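3-phosphoshikimate 1-carboxyvinyltransferase (Streptomyces sviceus, PDB 7M0O) probably transfers the enolpyruvyl group of phosphoenolpyruvate to the 5-hydroxyl of shikimate-3-phosphate, releasing phosphate on the route to chorismate. Local coordinates at residues S224-L235 with R367-R378; P237-T248 with V270-G281. One frame throughout, in Å; residues are numbered along the deposited sequence.

Interaction 1: residues S224-L235 with R367-R378; sequences STASYFFAAAAL and RIVMSFAVTGLR. With PO4 (phosphate ion), chain B.
With its CG opposite the carbonyl carbon (chi1 -49°), Y228 swings its ring out of helix 224-235 and over M370, while R367, bent at chi2 (-135°), brings its guanidinium back to the ring's hydroxyl. The ring lies flat on the CB of M370, 3.6 Å from the ring centroid and almost on the normal, a CH-pi contact; the M370 sulfur stands obliquely beside it as a Met-aromatic contact. S227 OG lies over the opposite face. At the edge, R367 NH1 donates to Y228 OH (3.1 Å) with the guanidinium nearly coplanar with the ring. In EPSP synthases each globular domain is built of βαβαββ units with helices inside and sheets outside, and these two near-parallel helices, whose axes come within 9.5 Å, mesh knobs-into-holes in that interior: Y228 sits among R367, M370, S371 and V374, and V374 among Y228, A231, A232 and L235. R367, predicted to bind phosphoenolpyruvate, holds a phosphate ion, probably from the crystallisation liquor, through NE to O2 (2.8 Å) and NH2 to O3 (3.0 Å); R326 and H366 also bind it. Without the phenol, as with an alanine here, R367 NH1 would probably lose its hydroxyl mate and a gap would open over M370 CB. A water links R367 NH1 to T225 OG1, and farther along L377 CD1 touches A232 CB at 3.6 Å.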
loop_
_atom_site.group_PDB
_atom_site.type_symbol
_atom_site.label_atom_id
_atom_site.label_comp_id
_atom_site.label_asym_id
_atom_site.label_seq_id
_atom_site.Cartn_x
_atom_site.Cartn_y
_atom_site.Cartn_z
ATOM N N SER A 224 -0.397 7.650 2.497
ATOM C CA SER A 224 0.946 8.220 2.516
ATOM C C SER A 224 1.090 9.289 1.442
ATOM O O SER A 224 1.633 10.370 1.690
ATOM C CB SER A 224 1.975 7.105 2.306
ATOM O OG SER A 224 1.742 6.029 3.194
ATOM N N THR A 225 0.577 9.004 0.246
ATOM C CA THR A 225 0.509 10.005 -0.813
ATOM C C THR A 225 -0.336 11.200 -0.387
ATOM O O THR A 225 0.001 12.350 -0.691
ATOM C CB THR A 225 -0.068 9.357 -2.070
ATOM O OG1 THR A 225 0.868 8.394 -2.556
ATOM C CG2 THR A 225 -0.359 10.397 -3.158
ATOM N N ALA A 226 -1.421 10.951 0.356
ATOM C CA ALA A 226 -2.288 12.039 0.781
ATOM C C ALA A 226 -1.601 12.982 1.758
ATOM O O ALA A 226 -1.997 14.150 1.837
ATOM C CB ALA A 226 -3.570 11.496 1.425
ATOM N N SER A 227 -0.569 12.518 2.471
ATOM C CA SER A 227 0.025 13.344 3.516
ATOM C C SER A 227 0.606 14.622 2.943
ATOM O O SER A 227 0.537 15.670 3.593
ATOM C CB SER A 227 1.116 12.565 4.281
ATOM O OG SER A 227 2.331 12.413 3.560
ATOM N N TYR A 228 1.142 14.571 1.712
ATOM C CA TYR A 228 1.747 15.761 1.127
ATOM C C TYR A 228 0.696 16.801 0.790
ATOM O O TYR A 228 0.949 18.002 0.929
ATOM C CB TYR A 228 2.553 15.394 -0.133
ATOM C CG TYR A 228 3.456 14.231 0.148
ATOM C CD1 TYR A 228 4.588 14.393 0.942
ATOM C CD2 TYR A 228 3.146 12.960 -0.323
ATOM C CE1 TYR A 228 5.400 13.319 1.241
ATOM C CE2 TYR A 228 3.960 11.874 -0.024
ATOM C CZ TYR A 228 5.070 12.066 0.761
ATOM O OH TYR A 228 5.857 10.986 1.068
ATOM N N PHE A 229 -0.499 16.360 0.395
ATOM C CA PHE A 229 -1.539 17.306 0.023
ATOM C C PHE A 229 -2.202 17.883 1.275
ATOM O O PHE A 229 -2.454 19.090 1.345
ATOM C CB PHE A 229 -2.525 16.617 -0.939
ATOM C CG PHE A 229 -1.887 16.213 -2.258
ATOM C CD1 PHE A 229 -2.036 16.997 -3.391
ATOM C CD2 PHE A 229 -1.068 15.097 -2.336
ATOM C CE1 PHE A 229 -1.411 16.649 -4.592
ATOM C CE2 PHE A 229 -0.425 14.761 -3.511
ATOM C CZ PHE A 229 -0.602 15.542 -4.653
ATOM N N PHE A 230 -2.382 17.049 2.306
ATOM C CA PHE A 230 -2.839 17.533 3.606
ATOM C C PHE A 230 -1.859 18.557 4.194
ATOM O O PHE A 230 -2.277 19.580 4.746
ATOM C CB PHE A 230 -3.013 16.360 4.576
ATOM C CG PHE A 230 -4.217 15.469 4.316
ATOM C CD1 PHE A 230 -5.438 15.979 3.897
ATOM C CD2 PHE A 230 -4.123 14.115 4.552
ATOM C CE1 PHE A 230 -6.538 15.122 3.699
ATOM C CE2 PHE A 230 -5.214 13.259 4.370
ATOM C CZ PHE A 230 -6.414 13.767 3.946
ATOM N N ALA A 231 -0.547 18.279 4.117
ATOM C CA ALA A 231 0.463 19.201 4.647
ATOM C C ALA A 231 0.456 20.543 3.921
ATOM O O ALA A 231 0.601 21.602 4.555
ATOM C CB ALA A 231 1.853 18.573 4.547
ATOM N N ALA A 232 0.328 20.519 2.596
ATOM C CA ALA A 232 0.240 21.762 1.826
ATOM C C ALA A 232 -0.914 22.634 2.318
ATOM O O ALA A 232 -0.775 23.862 2.444
ATOM C CB ALA A 232 0.073 21.435 0.338
ATOM N N ALA A 233 -2.056 22.013 2.637
ATOM C CA ALA A 233 -3.189 22.791 3.129
ATOM C C ALA A 233 -2.910 23.363 4.514
ATOM O O ALA A 233 -3.241 24.517 4.790
ATOM C CB ALA A 233 -4.452 21.928 3.147
ATOM N N ALA A 234 -2.298 22.575 5.400
ATOM C CA ALA A 234 -2.039 23.045 6.764
ATOM C C ALA A 234 -1.066 24.219 6.766
ATOM O O ALA A 234 -1.148 25.111 7.626
ATOM C CB ALA A 234 -1.482 21.897 7.609
ATOM N N LEU A 235 -0.187 24.259 5.773
ATOM C CA LEU A 235 0.835 25.287 5.667
ATOM C C LEU A 235 0.294 26.588 5.094
ATOM O O LEU A 235 0.920 27.637 5.275
ATOM C CB LEU A 235 1.958 24.761 4.782
ATOM C CG LEU A 235 3.132 25.657 4.439
ATOM C CD1 LEU A 235 3.882 25.955 5.729
ATOM C CD2 LEU A 235 3.979 24.926 3.436
ATOM N N ARG A 367 9.847 9.781 -1.114
ATOM C CA ARG A 367 9.309 10.605 -0.032
ATOM C C ARG A 367 10.159 11.846 0.246
ATOM O O ARG A 367 9.628 12.852 0.708
ATOM C CB ARG A 367 9.158 9.773 1.239
ATOM C CG ARG A 367 8.431 8.447 0.981
ATOM C CD ARG A 367 7.374 8.137 2.030
ATOM N NE ARG A 367 6.659 6.930 1.619
ATOM C CZ ARG A 367 5.521 6.937 0.928
ATOM N NH1 ARG A 367 4.951 8.092 0.585
ATOM N NH2 ARG A 367 4.963 5.798 0.565
ATOM N N ILE A 368 11.466 11.815 -0.034
ATOM C CA ILE A 368 12.256 13.038 0.085
ATOM C C ILE A 368 11.821 14.057 -0.970
ATOM O O ILE A 368 11.666 15.247 -0.676
ATOM C CB ILE A 368 13.767 12.729 0.001
ATOM C CG1 ILE A 368 14.195 11.772 1.116
ATOM C CG2 ILE A 368 14.598 14.029 0.052
ATOM C CD1 ILE A 368 13.925 12.293 2.540
ATOM N N VAL A 369 11.594 13.611 -2.211
ATOM C CA VAL A 369 11.163 14.534 -3.261
ATOM C C VAL A 369 9.766 15.072 -2.966
ATOM O O VAL A 369 9.516 16.281 -3.043
ATOM C CB VAL A 369 11.221 13.848 -4.641
ATOM C CG1 VAL A 369 10.571 14.755 -5.709
ATOM C CG2 VAL A 369 12.662 13.562 -5.007
ATOM N N MET A 370 8.827 14.184 -2.630
ATOM C CA MET A 370 7.459 14.648 -2.422
ATOM C C MET A 370 7.370 15.569 -1.210
ATOM O O MET A 370 6.628 16.557 -1.226
ATOM C CB MET A 370 6.514 13.452 -2.296
ATOM C CG MET A 370 6.330 12.730 -3.637
ATOM S SD MET A 370 5.062 11.449 -3.690
ATOM C CE MET A 370 5.848 10.137 -2.793
ATOM N N SER A 371 8.132 15.276 -0.156
ATOM C CA SER A 371 8.077 16.116 1.040
ATOM C C SER A 371 8.591 17.524 0.770
ATOM O O SER A 371 7.926 18.499 1.129
ATOM C CB SER A 371 8.862 15.476 2.184
ATOM O OG SER A 371 8.251 14.287 2.607
ATOM N N PHE A 372 9.768 17.656 0.131
ATOM C CA PHE A 372 10.332 18.982 -0.076
ATOM C C PHE A 372 9.657 19.736 -1.213
ATOM O O PHE A 372 9.810 20.966 -1.297
ATOM C CB PHE A 372 11.853 18.894 -0.291
ATOM C CG PHE A 372 12.600 18.617 0.991
ATOM C CD1 PHE A 372 12.841 19.640 1.903
ATOM C CD2 PHE A 372 12.990 17.333 1.314
ATOM C CE1 PHE A 372 13.486 19.385 3.100
ATOM C CE2 PHE A 372 13.638 17.061 2.518
ATOM C CZ PHE A 372 13.891 18.089 3.410
ATOM N N ALA A 373 8.857 19.050 -2.032
ATOM C CA ALA A 373 7.946 19.770 -2.912
ATOM C C ALA A 373 6.997 20.650 -2.104
ATOM O O ALA A 373 6.652 21.755 -2.535
ATOM C CB ALA A 373 7.162 18.786 -3.789
ATOM N N VAL A 374 6.529 20.164 -0.945
ATOM C CA VAL A 374 5.652 20.999 -0.134
ATOM C C VAL A 374 6.395 22.242 0.350
ATOM O O VAL A 374 5.843 23.346 0.367
ATOM C CB VAL A 374 5.065 20.196 1.047
ATOM C CG1 VAL A 374 4.094 21.073 1.808
ATOM C CG2 VAL A 374 4.370 18.936 0.565
ATOM N N THR A 375 7.657 22.082 0.760
ATOM C CA THR A 375 8.460 23.227 1.170
ATOM C C THR A 375 8.516 24.278 0.076
ATOM O O THR A 375 8.534 25.482 0.360
ATOM C CB THR A 375 9.880 22.777 1.515
ATOM O OG1 THR A 375 9.837 21.653 2.400
ATOM C CG2 THR A 375 10.652 23.907 2.167
ATOM N N GLY A 376 8.541 23.836 -1.181
ATOM C CA GLY A 376 8.631 24.750 -2.316
ATOM C C GLY A 376 7.415 25.641 -2.539
ATOM O O GLY A 376 7.518 26.604 -3.309
ATOM N N LEU A 377 6.263 25.328 -1.929
ATOM C CA LEU A 377 5.142 26.268 -1.925
ATOM C C LEU A 377 5.515 27.617 -1.322
ATOM O O LEU A 377 4.966 28.652 -1.733
ATOM C CB LEU A 377 3.974 25.680 -1.137
ATOM C CG LEU A 377 3.338 24.432 -1.734
ATOM C CD1 LEU A 377 2.202 24.035 -0.833
ATOM C CD2 LEU A 377 2.842 24.663 -3.148
ATOM N N ARG A 378 6.409 27.634 -0.327
ATOM C CA ARG A 378 6.789 28.873 0.337
ATOM C C ARG A 378 8.239 29.285 0.118
ATOM O O ARG A 378 8.579 30.439 0.409
ATOM C CB ARG A 378 6.539 28.769 1.852
ATOM C CG ARG A 378 5.070 28.846 2.255
ATOM C CD ARG A 378 4.545 30.283 2.268
ATOM N NE ARG A 378 5.223 31.111 3.264
ATOM C CZ ARG A 378 4.945 31.086 4.565
ATOM N NH1 ARG A 378 4.014 30.269 5.024
ATOM N NH2 ARG A 378 5.614 31.860 5.408
HETATM P P PO4 B . 7.793 3.375 1.503
HETATM O O1 PO4 B . 6.848 2.672 2.441
HETATM O O2 PO4 B . 8.239 4.650 2.173
HETATM O O3 PO4 B . 7.064 3.657 0.211
HETATM O O4 PO4 B . 8.957 2.448 1.265
HETATM O O HOH W 1 3.162 7.458 -1.619
HETATM O O HOH W 2 6.899 11.444 3.568
HETATM O O HOH W 3 1.955 29.278 3.697
#

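Interaction 2: residues P237-T248 with V270-G281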
loop_
_atom_site.group_PDB
_atom_site.type_symbol
_atom_site.label_atom_id
_atom_site.label_comp_id
_atom_site.label_asym_id
_atom_site.label_seq_id
_atom_site.Cartn_x
_atom_site.Cartn_y
_atom_site.Cartn_z
ATOM N N PRO A 237 -2.615 29.397 4.839
ATOM C CA PRO A 237 -3.805 29.882 5.559
ATOM C C PRO A 237 -5.007 30.022 4.634
ATOM O O PRO A 237 -4.905 30.570 3.535
ATOM C CB PRO A 237 -3.354 31.234 6.126
ATOM C CG PRO A 237 -2.169 31.627 5.304
ATOM C CD PRO A 237 -1.489 30.343 4.920
ATOM N N GLY A 238 -6.144 29.494 5.092
ATOM C CA GLY A 238 -7.366 29.490 4.318
ATOM C C GLY A 238 -7.479 28.422 3.244
ATOM O O GLY A 238 -8.548 28.299 2.635
ATOM N N ALA A 239 -6.419 27.672 2.949
ATOM C CA ALA A 239 -6.530 26.653 1.913
ATOM C C ALA A 239 -7.202 25.395 2.459
ATOM O O ALA A 239 -7.005 25.017 3.616
ATOM C CB ALA A 239 -5.157 26.302 1.350
ATOM N N GLU A 240 -7.975 24.719 1.609
ATOM C CA GLU A 240 -8.603 23.476 2.048
ATOM C C GLU A 240 -8.322 22.363 1.047
ATOM O O GLU A 240 -8.322 22.571 -0.176
ATOM C CB GLU A 240 -10.143 23.660 2.305
ATOM C CG GLU A 240 -11.006 23.933 1.099
ATOM C CD GLU A 240 -12.493 24.201 1.435
ATOM O OE1 GLU A 240 -12.827 24.699 2.538
ATOM O OE2 GLU A 240 -13.319 23.898 0.558
ATOM N N VAL A 241 -8.019 21.188 1.591
ATOM C CA VAL A 241 -7.848 19.964 0.823
ATOM C C VAL A 241 -8.743 18.900 1.434
ATOM O O VAL A 241 -8.668 18.629 2.639
ATOM C CB VAL A 241 -6.381 19.494 0.798
ATOM C CG1 VAL A 241 -6.285 18.066 0.241
ATOM C CG2 VAL A 241 -5.552 20.450 -0.055
ATOM N N THR A 242 -9.599 18.302 0.611
ATOM C CA THR A 242 -10.378 17.150 1.040
ATOM C C THR A 242 -9.966 15.931 0.227
ATOM O O THR A 242 -9.837 16.019 -0.999
ATOM C CB THR A 242 -11.882 17.411 0.883
ATOM O OG1 THR A 242 -12.241 18.548 1.685
ATOM C CG2 THR A 242 -12.686 16.196 1.343
ATOM N N VAL A 243 -9.773 14.798 0.906
ATOM C CA VAL A 243 -9.536 13.521 0.230
ATOM C C VAL A 243 -10.710 12.581 0.468
ATOM O O VAL A 243 -10.800 11.962 1.544
ATOM C CB VAL A 243 -8.223 12.865 0.697
ATOM C CG1 VAL A 243 -8.009 11.529 -0.026
ATOM C CG2 VAL A 243 -7.022 13.797 0.449
ATOM N N PRO A 244 -11.634 12.438 -0.483
ATOM C CA PRO A 244 -12.736 11.491 -0.279
ATOM C C PRO A 244 -12.202 10.068 -0.236
ATOM O O PRO A 244 -11.298 9.705 -0.993
ATOM C CB PRO A 244 -13.643 11.716 -1.499
ATOM C CG PRO A 244 -13.186 13.004 -2.139
ATOM C CD PRO A 244 -11.715 13.118 -1.789
ATOM N N GLY A 245 -12.783 9.257 0.641
ATOM C CA GLY A 245 -12.409 7.862 0.765
ATOM C C GLY A 245 -11.474 7.569 1.913
ATOM O O GLY A 245 -11.221 6.389 2.205
ATOM N N LEU A 246 -10.935 8.604 2.557
ATOM C CA LEU A 246 -10.170 8.468 3.785
ATOM C C LEU A 246 -11.026 9.057 4.892
ATOM O O LEU A 246 -11.235 10.274 4.935
ATOM C CB LEU A 246 -8.822 9.187 3.685
ATOM C CG LEU A 246 -7.767 8.563 2.775
ATOM C CD1 LEU A 246 -6.463 9.374 2.840
ATOM C CD2 LEU A 246 -7.514 7.105 3.143
ATOM N N GLY A 247 -11.546 8.192 5.757
ATOM C CA GLY A 247 -12.456 8.607 6.801
ATOM C C GLY A 247 -12.145 7.956 8.131
ATOM O O GLY A 247 -11.060 7.388 8.313
ATOM N N THR A 248 -13.104 8.011 9.060
ATOM C CA THR A 248 -12.852 7.557 10.425
ATOM C C THR A 248 -12.498 6.077 10.480
ATOM O O THR A 248 -11.704 5.660 11.333
ATOM C CB THR A 248 -14.069 7.824 11.319
ATOM O OG1 THR A 248 -14.524 9.170 11.139
ATOM C CG2 THR A 248 -13.701 7.628 12.786
ATOM N N VAL A 270 -12.114 14.718 10.203
ATOM C CA VAL A 270 -12.118 13.350 9.705
ATOM C C VAL A 270 -13.571 12.887 9.731
ATOM O O VAL A 270 -14.126 12.592 10.795
ATOM C CB VAL A 270 -11.208 12.436 10.530
ATOM C CG1 VAL A 270 -11.277 11.014 9.983
ATOM C CG2 VAL A 270 -9.781 12.953 10.489
ATOM N N GLY A 271 -14.203 12.861 8.555
ATOM C CA GLY A 271 -15.585 12.449 8.438
ATOM C C GLY A 271 -15.690 10.945 8.259
ATOM O O GLY A 271 -14.691 10.233 8.184
ATOM N N ALA A 272 -16.935 10.464 8.173
ATOM C CA ALA A 272 -17.142 9.039 7.922
ATOM C C ALA A 272 -16.551 8.597 6.588
ATOM O O ALA A 272 -16.049 7.469 6.477
ATOM C CB ALA A 272 -18.632 8.705 7.969
ATOM N N ASP A 273 -16.601 9.458 5.560
ATOM C CA ASP A 273 -16.235 9.040 4.211
ATOM C C ASP A 273 -15.214 9.963 3.556
ATOM O O ASP A 273 -14.968 9.829 2.350
ATOM C CB ASP A 273 -17.474 8.954 3.305
ATOM C CG ASP A 273 -18.542 8.008 3.838
ATOM O OD1 ASP A 273 -18.210 6.846 4.151
ATOM O OD2 ASP A 273 -19.719 8.432 3.939
ATOM N N ALA A 274 -14.627 10.893 4.305
ATOM C CA ALA A 274 -13.735 11.890 3.711
ATOM C C ALA A 274 -13.058 12.645 4.841
ATOM O O ALA A 274 -13.584 12.714 5.949
ATOM C CB ALA A 274 -14.488 12.873 2.808
ATOM N N THR A 275 -11.893 13.241 4.535
ATOM C CA THR A 275 -11.114 14.019 5.496
ATOM C C THR A 275 -10.762 15.360 4.886
ATOM O O THR A 275 -10.223 15.410 3.778
ATOM C CB THR A 275 -9.815 13.293 5.905
ATOM O OG1 THR A 275 -10.149 12.157 6.701
ATOM C CG2 THR A 275 -8.909 14.198 6.769
ATOM N N THR A 276 -11.022 16.440 5.626
ATOM C CA THR A 276 -10.717 17.793 5.175
ATOM C C THR A 276 -9.685 18.422 6.104
ATOM O O THR A 276 -9.848 18.376 7.327
ATOM C CB THR A 276 -11.988 18.656 5.150
ATOM O OG1 THR A 276 -12.968 18.055 4.286
ATOM C CG2 THR A 276 -11.660 20.052 4.646
ATOM N N VAL A 277 -8.625 19.008 5.531
ATOM C CA VAL A 277 -7.648 19.789 6.287
ATOM C C VAL A 277 -7.696 21.223 5.775
ATOM O O VAL A 277 -7.704 21.450 4.565
ATOM C CB VAL A 277 -6.232 19.201 6.156
ATOM C CG1 VAL A 277 -5.207 20.147 6.772
ATOM C CG2 VAL A 277 -6.190 17.842 6.854
ATOM N N ARG A 278 -7.764 22.185 6.694
ATOM C CA ARG A 278 -7.807 23.599 6.336
ATOM C C ARG A 278 -6.718 24.336 7.102
ATOM O O ARG A 278 -6.650 24.233 8.330
ATOM C CB ARG A 278 -9.182 24.210 6.649
ATOM C CG ARG A 278 -9.307 25.675 6.260
ATOM C CD ARG A 278 -10.688 26.238 6.621
ATOM N NE ARG A 278 -11.756 25.504 5.953
ATOM C CZ ARG A 278 -12.543 24.617 6.549
ATOM N NH1 ARG A 278 -12.384 24.341 7.841
ATOM N NH2 ARG A 278 -13.484 23.996 5.848
ATOM N N GLY A 279 -5.885 25.086 6.378
ATOM C CA GLY A 279 -4.867 25.906 7.029
ATOM C C GLY A 279 -5.478 27.109 7.737
ATOM O O GLY A 279 -6.403 27.752 7.236
ATOM N N THR A 280 -4.948 27.413 8.921
ATOM C CA THR A 280 -5.449 28.514 9.737
ATOM C C THR A 280 -4.437 29.637 9.871
ATOM O O THR A 280 -4.768 30.679 10.446
ATOM C CB THR A 280 -5.844 28.022 11.131
ATOM O OG1 THR A 280 -4.677 27.609 11.844
ATOM C CG2 THR A 280 -6.815 26.859 11.026
ATOM N N GLY A 281 -3.221 29.459 9.340
ATOM C CA GLY A 281 -2.126 30.376 9.586
ATOM C C GLY A 281 -1.339 30.073 10.845
ATOM O O GLY A 281 -0.228 30.590 11.010
#
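Strands 240-244 and 274-278 run antiparallel, 168° between their directions, with V241 and V277 as a hydrogen-bonded pair whose two backbone bonds are nearly straight, V277 N reaching V241 O at 2.9 Å. The neighbouring hydrogen-bonded pair, V243 with T275, is less even: V243 N to T275 O is 3.0 Å, but the return bond is weak. On the face bearing E240, T242 and P244, the hydroxyls of T242 and T276 meet across a non-hydrogen-bonded pair, OG1 to OG1 2.7 Å, and A274 CB rests against P244 CA. E240 and R278 run alongside each other in the same sense, their carboxylate and guanidinium planes 58° apart. The stronger partner of R278 is E267, which takes NH1; E240 OE1, at the guanidinium edge, adds a weak, long salt bridge to NH2 (3.4 Å). T275, with OG1 on the side of its backbone N (chi1 -70°), donates to L246 O at 2.8 Å from above the carbonyl plane, tying the strand to the type II turn V243-L246. G245 N, in that turn, reaches D273 O. G247 passes so close to G271 O and A272 O that a side chain would clash. With 267-270 as third strand, the pair forms a small antiparallel sheet, 274-278 in its middle and helices 223-235 and 257-263 on its valine face, consistent with the outer sheets and inner helices of the family's βαβαββ units.

The two contacts share one element: helix 223-235, which turns one side to helix 366-375 in interaction 1 and another to the sheet of interaction 2, and is followed in the chain, after a short loop, by strand 240-244. F230 takes no part in interaction 1, yet its ring packs against V243 and V277, with F230 CE1 3.5 Å from V243 CG2. Interaction 1 is mostly buried and meshes side chains, ending in an arginine of the predicted substrate site; interaction 2 is only partly buried and rests largely on backbone bonds, with polar and charged groups on the face turned from the helix. Along the chain, interaction 2 is nested within the loop that interaction 1 closes.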